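Local atomic coordinates of single-stranded DNA-binding protein (Mycobacterium smegmatis, PDB entry 5GQO), a protein that probably binds single-stranded DNA through an OB fold, and is the second, paralogous SSB of its organism. Residues Phe28-Asn33 against Leu72-Asn77. Sequence-based numbering, arbitrary orientation.
Sequences FTVVGN and LYVTVN
The backbones of Phe28-Asn33 and Leu72-Asn77 face each other across the inside of the barrel and never pair: the closest CA atoms, those of Val30 and Leu72, are still 8.8 Å apart, and apolar side chains bridge the gap. One methyl of Leu72, CD2, touches both Phe28 and Val30. It meets the far end of the Phe28 ring, 3.9 Å from CZ, lying in the ring plane at the edge, so this is an edge contact and not one over a face. With CG anti to the backbone N (chi1 -179°), the Phe28 ring leans forward along its strand, on the Val30 side, which brings CZ to Leu72. The same CD2 also touches CG2 of Val30 at 4.1 Å. The other methyl of Val30, CG1, reaches Val74, two residues beyond Leu72, and packs loosely on its CG2 at 4.3 Å. All four residues are buried. Strand 95-105 pairs with the Phe28 strand, while Phe28 and Val74 also lean on strand 117-122, on Val120 and Val118. A second subunit closes in with its own Leu102 on Phe28 and Thr104 on Leu72. Inward-pointing aliphatic and aromatic side chains from strands on different parts of the wall form the hydrophobic core of the OB-fold barrel that characterises the SSB family.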
ATOM      1  N   PHE B  28      -0.844   4.018  -4.031  1.00 43.89           N
ATOM      2  CA  PHE B  28      -1.969   4.331  -3.200  1.00 39.84           C
ATOM      3  C   PHE B  28      -3.174   3.498  -3.593  1.00 39.46           C
ATOM      4  O   PHE B  28      -3.418   3.256  -4.797  1.00 39.56           O
ATOM      5  CB  PHE B  28      -2.273   5.798  -3.369  1.00 41.90           C
ATOM      6  CG  PHE B  28      -3.426   6.287  -2.531  1.00 43.14           C
ATOM      7  CD1 PHE B  28      -3.365   6.226  -1.144  1.00 48.16           C
ATOM      8  CD2 PHE B  28      -4.547   6.806  -3.110  1.00 41.72           C
ATOM      9  CE1 PHE B  28      -4.404   6.688  -0.350  1.00 43.83           C
ATOM     10  CE2 PHE B  28      -5.591   7.301  -2.329  1.00 43.41           C
ATOM     11  CZ  PHE B  28      -5.525   7.232  -0.949  1.00 43.84           C
ATOM     12  N   THR B  29      -3.945   3.119  -2.575  1.00 36.12           N
ATOM     13  CA  THR B  29      -5.192   2.424  -2.724  1.00 32.40           C
ATOM     14  C   THR B  29      -6.229   3.040  -1.830  1.00 32.70           C
ATOM     15  O   THR B  29      -5.944   3.342  -0.699  1.00 34.83           O
ATOM     16  CB  THR B  29      -5.097   1.004  -2.302  1.00 31.80           C
ATOM     17  OG1 THR B  29      -4.226   0.290  -3.189  1.00 33.77           O
ATOM     18  CG2 THR B  29      -6.512   0.377  -2.385  1.00 36.62           C
ATOM     19  N   VAL B  30      -7.422   3.291  -2.364  1.00 36.26           N
ATOM     20  CA  VAL B  30      -8.551   3.724  -1.546  1.00 38.32           C
ATOM     21  C   VAL B  30      -9.808   2.946  -1.936  1.00 36.50           C
ATOM     22  O   VAL B  30     -10.047   2.661  -3.099  1.00 37.87           O
ATOM     23  CB  VAL B  30      -8.810   5.256  -1.621  1.00 41.68           C
ATOM     24  CG1 VAL B  30      -9.207   5.714  -3.018  1.00 43.63           C
ATOM     25  CG2 VAL B  30      -9.879   5.676  -0.628  1.00 40.65           C
ATOM     26  N   VAL B  31     -10.589   2.604  -0.936  1.00 34.66           N
ATOM     27  CA  VAL B  31     -11.857   1.911  -1.129  1.00 37.88           C
ATOM     28  C   VAL B  31     -12.959   2.821  -0.548  1.00 34.54           C
ATOM     29  O   VAL B  31     -12.827   3.316   0.556  1.00 33.04           O
ATOM     30  CB  VAL B  31     -11.849   0.582  -0.363  1.00 33.57           C
ATOM     31  CG1 VAL B  31     -13.224  -0.027  -0.378  1.00 31.47           C
ATOM     32  CG2 VAL B  31     -10.784  -0.359  -0.931  1.00 31.62           C
ATOM     33  N   GLY B  32     -14.022   3.077  -1.293  1.00 35.14           N
ATOM     34  CA  GLY B  32     -15.063   3.958  -0.793  1.00 32.40           C
ATOM     35  C   GLY B  32     -16.202   4.099  -1.783  1.00 37.05           C
ATOM     36  O   GLY B  32     -16.704   3.114  -2.310  1.00 36.22           O
ATOM     37  N   ASN B  33     -16.588   5.343  -2.032  1.00 39.17           N
ATOM     38  CA  ASN B  33     -17.715   5.683  -2.876  1.00 40.48           C
ATOM     39  C   ASN B  33     -17.410   6.924  -3.673  1.00 41.11           C
ATOM     40  O   ASN B  33     -16.805   7.860  -3.147  1.00 39.43           O
ATOM     41  CB  ASN B  33     -18.944   5.966  -2.014  1.00 41.17           C
ATOM     42  CG  ASN B  33     -19.446   4.734  -1.350  1.00 43.13           C
ATOM     43  OD1 ASN B  33     -18.959   4.354  -0.296  1.00 46.76           O
ATOM     44  ND2 ASN B  33     -20.373   4.051  -2.004  1.00 44.56           N
ATOM     45  N   LEU B  72     -11.658  10.207   4.487  1.00 47.83           N
ATOM     46  CA  LEU B  72     -10.699  10.560   3.485  1.00 43.16           C
ATOM     47  C   LEU B  72     -11.430  10.929   2.190  1.00 44.23           C
ATOM     48  O   LEU B  72     -12.230  10.133   1.687  1.00 43.17           O
ATOM     49  CB  LEU B  72      -9.734   9.400   3.228  1.00 39.02           C
ATOM     50  CG  LEU B  72      -8.701   9.702   2.146  1.00 43.50           C
ATOM     51  CD1 LEU B  72      -7.707  10.798   2.571  1.00 38.90           C
ATOM     52  CD2 LEU B  72      -7.973   8.419   1.807  1.00 47.36           C
ATOM     53  N   TYR B  73     -11.159  12.134   1.680  1.00 42.63           N
ATOM     54  CA  TYR B  73     -11.717  12.647   0.427  1.00 43.86           C
ATOM     55  C   TYR B  73     -10.568  12.863  -0.537  1.00 43.04           C
ATOM     56  O   TYR B  73      -9.577  13.488  -0.163  1.00 44.58           O
ATOM     57  CB  TYR B  73     -12.425  13.980   0.672  1.00 45.45           C
ATOM     58  CG  TYR B  73     -13.558  13.825   1.641  1.00 53.12           C
ATOM     59  CD1 TYR B  73     -14.794  13.285   1.229  1.00 56.42           C
ATOM     60  CD2 TYR B  73     -13.400  14.170   2.984  1.00 54.56           C
ATOM     61  CE1 TYR B  73     -15.827  13.091   2.126  1.00 57.42           C
ATOM     62  CE2 TYR B  73     -14.435  13.986   3.890  1.00 60.51           C
ATOM     63  CZ  TYR B  73     -15.644  13.441   3.458  1.00 61.45           C
ATOM     64  OH  TYR B  73     -16.665  13.277   4.359  1.00 57.34           O
ATOM     65  N   VAL B  74     -10.671  12.325  -1.750  1.00 43.91           N
ATOM     66  CA  VAL B  74      -9.653  12.557  -2.789  1.00 45.33           C
ATOM     67  C   VAL B  74     -10.250  12.658  -4.172  1.00 40.95           C
ATOM     68  O   VAL B  74     -11.262  12.081  -4.442  1.00 40.27           O
ATOM     69  CB  VAL B  74      -8.581  11.430  -2.894  1.00 50.54           C
ATOM     70  CG1 VAL B  74      -7.661  11.453  -1.685  1.00 53.24           C
ATOM     71  CG2 VAL B  74      -9.180  10.054  -3.083  1.00 47.63           C
ATOM     72  N   THR B  75      -9.577  13.382  -5.050  1.00 41.12           N
ATOM     73  CA  THR B  75      -9.983  13.485  -6.438  1.00 41.28           C
ATOM     74  C   THR B  75      -9.252  12.352  -7.165  1.00 37.42           C
ATOM     75  O   THR B  75      -8.075  12.157  -6.946  1.00 40.21           O
ATOM     76  CB  THR B  75      -9.585  14.876  -6.977  1.00 42.34           C
ATOM     77  OG1 THR B  75     -10.287  15.880  -6.248  1.00 42.71           O
ATOM     78  CG2 THR B  75      -9.873  15.020  -8.448  1.00 42.77           C
ATOM     79  N   VAL B  76      -9.953  11.613  -8.003  1.00 35.17           N
ATOM     80  CA  VAL B  76      -9.378  10.520  -8.780  1.00 36.93           C
ATOM     81  C   VAL B  76      -9.404  10.921 -10.244  1.00 40.49           C
ATOM     82  O   VAL B  76     -10.407  11.448 -10.704  1.00 43.39           O
ATOM     83  CB  VAL B  76     -10.218   9.254  -8.644  1.00 34.01           C
ATOM     84  CG1 VAL B  76      -9.571   8.129  -9.388  1.00 35.48           C
ATOM     85  CG2 VAL B  76     -10.376   8.889  -7.185  1.00 36.55           C
ATOM     86  N   ASN B  77      -8.330  10.644 -10.974  1.00 39.23           N
ATOM     87  CA  ASN B  77      -8.248  10.971 -12.371  1.00 37.89           C
ATOM     88  C   ASN B  77      -8.050   9.697 -13.150  1.00 37.94           C
ATOM     89  O   ASN B  77      -7.065   9.025 -12.956  1.00 40.47           O
ATOM     90  CB  ASN B  77      -7.038  11.822 -12.651  1.00 39.10           C
ATOM     91  CG  ASN B  77      -7.076  13.149 -11.973  1.00 41.07           C
ATOM     92  OD1 ASN B  77      -8.094  13.812 -11.908  1.00 43.67           O
ATOM     93  ND2 ASN B  77      -5.932  13.565 -11.481  1.00 44.79           N
TER